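Local coordinates for AncCDT-1 (Synthetic construct, PDB 5T0W), which binds arginine and probably serves in amino acid transport, as a reconstructed ancestral solute-binding protein and precursor of cyclohexadienyl dehydratase, at residues Ala109-Leu114 with Gly141-Gln146; Lys135-Leu140 with Ala164-Glu169. All coordinates share one frame; numbering follows the deposited sequence.

Contact 1 of 2, residues Ala109-Leu114 with Gly141-Gln146. With ARG (arginine), chain E.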
ATOM      1  N   ALA A 109      -3.367  -8.565   1.485  1.00 26.29           N
ATOM      2  CA  ALA A 109      -4.287  -7.871   0.560  1.00 26.17           C
ATOM      3  C   ALA A 109      -4.385  -8.613  -0.758  1.00 26.13           C
ATOM      4  O   ALA A 109      -3.385  -9.050  -1.315  1.00 25.62           O
ATOM      5  CB  ALA A 109      -3.800  -6.466   0.282  1.00 25.58           C
ATOM      6  N   GLY A 110      -5.613  -8.735  -1.252  1.00 26.71           N
ATOM      7  CA  GLY A 110      -5.881  -9.249  -2.576  1.00 27.02           C
ATOM      8  C   GLY A 110      -6.213  -8.091  -3.485  1.00 26.99           C
ATOM      9  O   GLY A 110      -6.273  -6.943  -3.044  1.00 26.42           O
ATOM     10  N   GLN A 111      -6.374  -8.402  -4.772  1.00 27.53           N
ATOM     11  CA  GLN A 111      -6.666  -7.403  -5.789  1.00 27.76           C
ATOM     12  C   GLN A 111      -8.158  -7.394  -5.905  1.00 28.75           C
ATOM     13  O   GLN A 111      -8.761  -8.436  -6.040  1.00 29.61           O
ATOM     14  CB  GLN A 111      -6.008  -7.771  -7.134  1.00 28.04           C
ATOM     15  CG  GLN A 111      -4.502  -7.668  -7.136  1.00 27.27           C
ATOM     16  CD  GLN A 111      -4.086  -6.319  -6.628  1.00 26.83           C
ATOM     17  OE1 GLN A 111      -4.457  -5.298  -7.208  1.00 27.52           O
ATOM     18  NE2 GLN A 111      -3.320  -6.283  -5.542  1.00 26.15           N
ATOM     19  N   THR A 112      -8.739  -6.198  -5.923  1.00 28.91           N
ATOM     20  CA  THR A 112     -10.179  -6.013  -6.130  1.00 29.98           C
ATOM     21  C   THR A 112     -10.472  -5.040  -7.279  1.00 30.35           C
ATOM     22  O   THR A 112      -9.718  -4.117  -7.533  1.00 29.72           O
ATOM     23  CB  THR A 112     -10.786  -5.494  -4.851  1.00 30.27           C
ATOM     24  OG1 THR A 112     -10.480  -6.428  -3.818  1.00 29.97           O
ATOM     25  CG2 THR A 112     -12.273  -5.332  -4.972  1.00 31.92           C
ATOM     26  N   ILE A 113     -11.558  -5.310  -7.997  1.00 31.60           N
ATOM     27  CA  ILE A 113     -12.027  -4.471  -9.097  1.00 32.51           C
ATOM     28  C   ILE A 113     -13.162  -3.605  -8.596  1.00 33.77           C
ATOM     29  O   ILE A 113     -14.075  -4.079  -7.950  1.00 34.49           O
ATOM     30  CB  ILE A 113     -12.580  -5.312 -10.265  1.00 33.45           C
ATOM     31  CG1 ILE A 113     -11.534  -6.286 -10.792  1.00 32.62           C
ATOM     32  CG2 ILE A 113     -13.072  -4.410 -11.388  1.00 34.60           C
ATOM     33  CD1 ILE A 113     -12.120  -7.431 -11.574  1.00 33.69           C
ATOM     34  N   LEU A 114     -13.118  -2.341  -8.958  1.00 34.43           N
ATOM     35  CA  LEU A 114     -14.134  -1.380  -8.596  1.00 36.24           C
ATOM     36  C   LEU A 114     -14.780  -0.880  -9.871  1.00 38.08           C
ATOM     37  O   LEU A 114     -14.074  -0.573 -10.817  1.00 37.60           O
ATOM     38  CB  LEU A 114     -13.456  -0.222  -7.891  1.00 35.80           C
ATOM     39  CG  LEU A 114     -14.079   0.318  -6.615  1.00 36.48           C
ATOM     40  CD1 LEU A 114     -14.049  -0.763  -5.550  1.00 35.87           C
ATOM     41  CD2 LEU A 114     -13.282   1.525  -6.138  1.00 35.95           C
ATOM     42  N   GLY A 141       3.065   1.902 -10.963  1.00 23.58           N
ATOM     43  CA  GLY A 141       4.060   1.199 -10.154  1.00 24.60           C
ATOM     44  C   GLY A 141       3.537   0.314  -9.009  1.00 23.70           C
ATOM     45  O   GLY A 141       4.275   0.053  -8.076  1.00 24.73           O
ATOM     46  N   THR A 142       2.291  -0.167  -9.099  1.00 22.31           N
ATOM     47  CA  THR A 142       1.705  -0.990  -8.087  1.00 22.08           C
ATOM     48  C   THR A 142       1.484  -2.408  -8.576  1.00 22.91           C
ATOM     49  O   THR A 142       1.535  -2.682  -9.757  1.00 23.06           O
ATOM     50  CB  THR A 142       0.357  -0.446  -7.620  1.00 20.66           C
ATOM     51  OG1 THR A 142      -0.503  -0.285  -8.745  1.00 19.93           O
ATOM     52  CG2 THR A 142       0.488   0.876  -6.888  1.00 20.39           C
ATOM     53  N   THR A 143       1.184  -3.317  -7.644  1.00 23.84           N
ATOM     54  CA  THR A 143       0.887  -4.704  -8.002  1.00 25.20           C
ATOM     55  C   THR A 143      -0.426  -4.792  -8.801  1.00 24.17           C
ATOM     56  O   THR A 143      -0.613  -5.733  -9.572  1.00 25.06           O
ATOM     57  CB  THR A 143       0.816  -5.651  -6.773  1.00 26.94           C
ATOM     58  OG1 THR A 143      -0.198  -5.211  -5.863  1.00 26.01           O
ATOM     59  CG2 THR A 143       2.128  -5.685  -6.047  1.00 28.78           C
ATOM     60  N   SER A 144      -1.300  -3.808  -8.646  1.00 22.87           N
ATOM     61  CA  SER A 144      -2.501  -3.769  -9.425  1.00 22.39           C
ATOM     62  C   SER A 144      -2.161  -3.491 -10.900  1.00 22.48           C
ATOM     63  O   SER A 144      -2.794  -4.045 -11.797  1.00 22.54           O
ATOM     64  CB  SER A 144      -3.469  -2.727  -8.848  1.00 21.48           C
ATOM     65  OG  SER A 144      -3.744  -2.965  -7.479  1.00 22.03           O
ATOM     66  N   GLU A 145      -1.196  -2.604 -11.153  1.00 23.06           N
ATOM     67  CA  GLU A 145      -0.741  -2.358 -12.530  1.00 24.01           C
ATOM     68  C   GLU A 145      -0.250  -3.661 -13.126  1.00 25.46           C
ATOM     69  O   GLU A 145      -0.616  -4.003 -14.240  1.00 25.51           O
ATOM     70  CB  GLU A 145       0.408  -1.343 -12.603  1.00 25.01           C
ATOM     71  CG  GLU A 145       0.828  -0.988 -14.030  1.00 26.22           C
ATOM     72  CD  GLU A 145       2.081  -0.162 -14.102  1.00 27.99           C
ATOM     73  OE1 GLU A 145       2.715   0.082 -13.047  1.00 28.39           O
ATOM     74  OE2 GLU A 145       2.452   0.240 -15.242  1.00 29.78           O
ATOM     75  N   GLN A 146       0.597  -4.351 -12.371  1.00 27.04           N
ATOM     76  CA  GLN A 146       1.187  -5.568 -12.830  1.00 29.31           C
ATOM     77  C   GLN A 146       0.072  -6.582 -13.105  1.00 29.53           C
ATOM     78  O   GLN A 146       0.122  -7.295 -14.103  1.00 30.58           O
ATOM     79  CB  GLN A 146       2.198  -6.179 -11.818  1.00 31.42           C
ATOM     80  CG  GLN A 146       3.415  -6.861 -12.498  1.00 34.47           C
ATOM     81  CD  GLN A 146       3.937  -8.155 -11.821  1.00 37.53           C
ATOM     82  OE1 GLN A 146       4.599  -8.120 -10.767  1.00 38.78           O
ATOM     83  NE2 GLN A 146       3.682  -9.294 -12.463  1.00 39.11           N
TER
HETATM   84  N   ARG E 301       0.019  -2.988  -2.307  1.00  7.68           N
HETATM   85  CA  ARG E 301       0.297  -2.429  -3.637  1.00  7.57           C
HETATM   86  C   ARG E 301       1.763  -2.474  -3.847  1.00  7.46           C
HETATM   87  O   ARG E 301       2.186  -2.334  -4.995  1.00  7.30           O
HETATM   88  CB  ARG E 301      -0.162  -1.004  -3.725  1.00  7.80           C
HETATM   89  CG  ARG E 301       0.623  -0.117  -2.801  1.00  8.38           C
HETATM   90  CD  ARG E 301       0.336   1.360  -3.060  1.00  8.75           C
HETATM   91  NE  ARG E 301       0.579   2.125  -1.847  1.00  9.10           N
HETATM   92  CZ  ARG E 301       0.531   3.446  -1.784  1.00  9.46           C
HETATM   93  NH1 ARG E 301       0.741   4.072  -0.620  1.00  9.40           N
HETATM   94  NH2 ARG E 301       0.263   4.142  -2.881  1.00  9.64           N
HETATM   95  OXT ARG E 301       2.526  -2.628  -2.872  1.00  7.36           O

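Contact 2 of 2, residues Lys135-Leu140 with Ala164-Glu169. With ARG (arginine), chain E.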
ATOM      1  N   LYS A 135     -11.412   0.154 -20.667  1.00 31.58           N
ATOM      2  CA  LYS A 135     -10.351   0.980 -20.072  1.00 30.37           C
ATOM      3  C   LYS A 135     -10.337   0.750 -18.572  1.00 28.33           C
ATOM      4  O   LYS A 135     -11.357   0.892 -17.909  1.00 29.18           O
ATOM      5  CB  LYS A 135     -10.578   2.476 -20.337  1.00 32.93           C
ATOM      6  CG  LYS A 135     -10.578   2.900 -21.802  1.00 35.49           C
ATOM      7  CD  LYS A 135     -11.055   4.346 -21.956  1.00 38.94           C
ATOM      8  CE  LYS A 135     -11.883   4.603 -23.218  1.00 42.41           C
ATOM      9  NZ  LYS A 135     -11.211   5.486 -24.215  1.00 44.99           N
ATOM     10  N   VAL A 136      -9.178   0.412 -18.043  1.00 25.99           N
ATOM     11  CA  VAL A 136      -9.005   0.178 -16.612  1.00 24.47           C
ATOM     12  C   VAL A 136      -7.934   1.050 -16.008  1.00 23.53           C
ATOM     13  O   VAL A 136      -6.854   1.129 -16.565  1.00 23.27           O
ATOM     14  CB  VAL A 136      -8.509  -1.295 -16.435  1.00 23.35           C
ATOM     15  CG1 VAL A 136      -8.186  -1.621 -14.989  1.00 22.51           C
ATOM     16  CG2 VAL A 136      -9.499  -2.282 -17.057  1.00 24.20           C
ATOM     17  N   ALA A 137      -8.219   1.648 -14.852  1.00 23.22           N
ATOM     18  CA  ALA A 137      -7.316   2.573 -14.187  1.00 22.73           C
ATOM     19  C   ALA A 137      -6.625   1.918 -13.003  1.00 21.21           C
ATOM     20  O   ALA A 137      -7.217   1.114 -12.292  1.00 20.94           O
ATOM     21  CB  ALA A 137      -8.061   3.813 -13.701  1.00 24.20           C
ATOM     22  N   VAL A 138      -5.361   2.286 -12.793  1.00 20.68           N
ATOM     23  CA  VAL A 138      -4.572   1.772 -11.702  1.00 19.73           C
ATOM     24  C   VAL A 138      -3.551   2.791 -11.275  1.00 20.02           C
ATOM     25  O   VAL A 138      -3.182   3.689 -12.058  1.00 21.02           O
ATOM     26  CB  VAL A 138      -3.801   0.498 -12.113  1.00 19.36           C
ATOM     27  CG1 VAL A 138      -4.745  -0.655 -12.430  1.00 19.33           C
ATOM     28  CG2 VAL A 138      -2.871   0.764 -13.277  1.00 19.95           C
ATOM     29  N   GLN A 139      -3.016   2.610 -10.071  1.00 19.58           N
ATOM     30  CA  GLN A 139      -1.917   3.441  -9.623  1.00 20.05           C
ATOM     31  C   GLN A 139      -0.595   2.982 -10.241  1.00 20.45           C
ATOM     32  O   GLN A 139      -0.288   1.810 -10.230  1.00 20.26           O
ATOM     33  CB  GLN A 139      -1.821   3.450  -8.120  1.00 19.85           C
ATOM     34  CG  GLN A 139      -0.627   4.263  -7.591  1.00 20.60           C
ATOM     35  CD  GLN A 139      -0.650   4.455  -6.087  1.00 20.61           C
ATOM     36  OE1 GLN A 139      -1.031   3.553  -5.310  1.00 20.25           O
ATOM     37  NE2 GLN A 139      -0.257   5.631  -5.655  1.00 21.41           N
ATOM     38  N   LEU A 140       0.170   3.913 -10.784  1.00 21.55           N
ATOM     39  CA  LEU A 140       1.420   3.603 -11.461  1.00 22.70           C
ATOM     40  C   LEU A 140       2.431   2.981 -10.512  1.00 22.93           C
ATOM     41  O   LEU A 140       2.611   3.440  -9.389  1.00 22.78           O
ATOM     42  CB  LEU A 140       2.025   4.883 -12.060  1.00 24.66           C
ATOM     43  CG  LEU A 140       3.440   4.708 -12.704  1.00 26.75           C
ATOM     44  CD1 LEU A 140       3.481   3.851 -13.972  1.00 27.23           C
ATOM     45  CD2 LEU A 140       4.048   6.077 -12.949  1.00 29.17           C
ATOM     46  N   ALA A 164      -6.356   8.510  -6.001  1.00 46.79           N
ATOM     47  CA  ALA A 164      -7.533   9.389  -6.029  1.00 47.95           C
ATOM     48  C   ALA A 164      -7.945   9.722  -7.472  1.00 46.66           C
ATOM     49  O   ALA A 164      -9.135   9.624  -7.804  1.00 44.63           O
ATOM     50  CB  ALA A 164      -7.292  10.658  -5.236  1.00 51.65           C
ATOM     51  N   GLU A 165      -6.964  10.033  -8.322  1.00 46.05           N
ATOM     52  CA  GLU A 165      -7.231  10.227  -9.737  1.00 45.64           C
ATOM     53  C   GLU A 165      -7.830   9.003 -10.437  1.00 41.96           C
ATOM     54  O   GLU A 165      -8.727   9.132 -11.287  1.00 41.14           O
ATOM     55  CB  GLU A 165      -5.963  10.549 -10.464  1.00 48.91           C
ATOM     56  CG  GLU A 165      -5.580  11.995 -10.446  1.00 54.65           C
ATOM     57  CD  GLU A 165      -4.340  12.239 -11.266  1.00 58.02           C
ATOM     58  OE1 GLU A 165      -3.273  11.640 -10.982  1.00 59.94           O
ATOM     59  OE2 GLU A 165      -4.450  13.028 -12.219  1.00 62.14           O
ATOM     60  N   ALA A 166      -7.326   7.813 -10.099  1.00 38.52           N
ATOM     61  CA  ALA A 166      -7.847   6.581 -10.670  1.00 35.16           C
ATOM     62  C   ALA A 166      -9.281   6.426 -10.278  1.00 34.13           C
ATOM     63  O   ALA A 166     -10.131   6.130 -11.111  1.00 33.86           O
ATOM     64  CB  ALA A 166      -7.048   5.387 -10.212  1.00 34.23           C
ATOM     65  N   PHE A 167      -9.558   6.647  -9.002  1.00 34.69           N
ATOM     66  CA  PHE A 167     -10.938   6.681  -8.511  1.00 34.97           C
ATOM     67  C   PHE A 167     -11.750   7.665  -9.333  1.00 36.09           C
ATOM     68  O   PHE A 167     -12.805   7.322  -9.856  1.00 36.03           O
ATOM     69  CB  PHE A 167     -10.961   7.033  -7.010  1.00 36.24           C
ATOM     70  CG  PHE A 167     -12.335   7.242  -6.439  1.00 37.00           C
ATOM     71  CD1 PHE A 167     -13.236   6.190  -6.342  1.00 35.82           C
ATOM     72  CD2 PHE A 167     -12.725   8.493  -5.996  1.00 39.66           C
ATOM     73  CE1 PHE A 167     -14.511   6.390  -5.829  1.00 37.31           C
ATOM     74  CE2 PHE A 167     -13.988   8.704  -5.486  1.00 41.12           C
ATOM     75  CZ  PHE A 167     -14.884   7.652  -5.399  1.00 40.02           C
ATOM     76  N   GLN A 168     -11.235   8.873  -9.496  1.00 38.23           N
ATOM     77  CA  GLN A 168     -11.917   9.893 -10.290  1.00 40.23           C
ATOM     78  C   GLN A 168     -12.170   9.451 -11.757  1.00 38.27           C
ATOM     79  O   GLN A 168     -13.241   9.723 -12.307  1.00 39.74           O
ATOM     80  CB  GLN A 168     -11.133  11.208 -10.226  1.00 43.47           C
ATOM     81  CG  GLN A 168     -11.760  12.354 -11.013  1.00 46.58           C
ATOM     82  CD  GLN A 168     -11.346  13.722 -10.484  1.00 50.04           C
ATOM     83  OE1 GLN A 168     -10.440  13.827  -9.649  1.00 51.80           O
ATOM     84  NE2 GLN A 168     -11.994  14.765 -10.978  1.00 51.78           N
ATOM     85  N   GLU A 169     -11.200   8.777 -12.377  1.00 35.60           N
ATOM     86  CA  GLU A 169     -11.385   8.258 -13.744  1.00 33.64           C
ATOM     87  C   GLU A 169     -12.525   7.295 -13.902  1.00 32.87           C
ATOM     88  O   GLU A 169     -13.212   7.319 -14.929  1.00 33.54           O
ATOM     89  CB  GLU A 169     -10.159   7.539 -14.305  1.00 31.61           C
ATOM     90  CG  GLU A 169     -10.184   7.546 -15.808  1.00 30.72           C
ATOM     91  CD  GLU A 169      -9.459   8.738 -16.340  1.00 31.82           C
ATOM     92  OE1 GLU A 169      -9.584   9.844 -15.740  1.00 33.07           O
ATOM     93  OE2 GLU A 169      -8.762   8.542 -17.342  1.00 31.20           O
TER
HETATM   94  N   ARG E 301       0.019  -2.988  -2.307  1.00  7.68           N
HETATM   95  CA  ARG E 301       0.297  -2.429  -3.637  1.00  7.57           C
HETATM   96  C   ARG E 301       1.763  -2.474  -3.847  1.00  7.46           C
HETATM   97  O   ARG E 301       2.186  -2.334  -4.995  1.00  7.30           O
HETATM   98  CB  ARG E 301      -0.162  -1.004  -3.725  1.00  7.80           C
HETATM   99  CG  ARG E 301       0.623  -0.117  -2.801  1.00  8.38           C
HETATM  100  CD  ARG E 301       0.336   1.360  -3.060  1.00  8.75           C
HETATM  101  NE  ARG E 301       0.579   2.125  -1.847  1.00  9.10           N
HETATM  102  CZ  ARG E 301       0.531   3.446  -1.784  1.00  9.46           C
HETATM  103  NH1 ARG E 301       0.741   4.072  -0.620  1.00  9.40           N
HETATM  104  NH2 ARG E 301       0.263   4.142  -2.881  1.00  9.64           N
HETATM  105  OXT ARG E 301       2.526  -2.628  -2.872  1.00  7.36           O

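Contact 1 of 2, residues Ala109-Leu114 with Gly141-Gln146
Q111 reaches from its strand to the first turn of helix 143-151, where its OE1 accepts a hydrogen bond from the hydroxyl of S144. The modelled OG-to-OE1 distance, 2.5 Å, is very short for the resolution, and the pair is best read as a hydrogen bond whose exact length is doubtful. The amide nitrogen comes near T143, NE2 lying 3.3 Å from OG1, but the angle is too poor for a bond. NE2 is given instead to OD1 of D181, and the amide orientation is consistent with both partners. Glutamine suits the place because it can accept from a serine hydroxyl on the helix and donate to an acid at once. A bend at chi2 (-52°) curls the chain so that its amide is presented to both partners.

Beside this pair sits the bound arginine. The backbone N of T143 donates to the ligand's O at 3.0 Å with an angle of 149°, and CG2 of T142 packs 3.7 Å from the ligand's CB. Binding an α-carboxylate with a helix's N-terminal amide is a familiar device of the type II periplasmic binding protein fold, and the helix dipole probably adds to the attraction.

Further out, T142 is the N-cap of that helix: OG1 takes a weak bond from E145 N at 3.4 Å and is also hydrogen-bonded to the carbonyl O of Q139. The extended side chain of E145 places OE1 to accept from G141 N at 2.8 Å, the donor standing above the carboxylate plane, while OE2 forms a salt bridge with K149. G141, with its positive phi (76°), makes the turn that glycine takes most easily, and its carbonyl receives NE1 of W71. D181, which steadies Q111, uses its other oxygen, OD2, to bind the ligand.

Contact 2 of 2, residues Lys135-Leu140 with Ala164-Glu169
The carboxylate of E169, whose CB rests 4.3 Å from CB of A137, is held through both oxygens: OE2 forms a salt bridge with R158 and OE1 with R174. Two cations should favour the charged form of this buried acid, while its aliphatic part lies against the strand and F160. The other flat group is the amide of Q139 at the strand's end, near W71. Its OE1 accepts from NH2 of the bound arginine at 2.8 Å, the donor standing somewhat out of the amide plane, and the guanidinium plane is inclined to that of the amide by roughly 27°. NE2 donates to the carbonyl of E161, which settles which end of the amide faces the ligand. With CG anti to the backbone N (chi1 177°) and the chain extended beyond it, Q139 projects past the strand end to reach the side chain of the ligand.

Between these polar ends the contact is simple. CB of A137 and CB of A166 meet at 4.0 Å, and the same A166 methyl sits 4.4 Å from V138 N. Alanine on both sides allows helix and strand to come close, the axes of the two short segments being 7.5 Å apart and nearly antiparallel at 166°. A166 also touches M178 of the next strand, and A137 touches F160, so the methyls fill a shared apolar layer. V138 starts on the far face of the strand, where it touches I157 and E145; a beta-branched residue is at ease in extended backbone.

Helix 163-171 passes over the central strand 135-139 while connecting its two parallel neighbours, 156-160 and 177-181. This is a beta-alpha-beta crossover of the three-layer alpha/beta lobe found in periplasmic binding proteins, with the ligand site at the strand's C-terminal end.

Contact 2 is the buried one, an apolar meeting of small methyls with ion pairs beyond it, whereas contact 1 is partly buried and rests on polar groups beside the ligand. Strand 135-139 leads through the turn at G141 into helix 143-151, so the two share a continuous piece of chain, and E145 CA lies 3.9 Å from V138 CG2 where they touch. Strands 107-115 and 135-139 belong to one mixed sheet, each pairing with strand 177-181. The two contacts serve opposite ends of the bound arginine, contact 1 meeting its carboxylate and contact 2 its guanidinium.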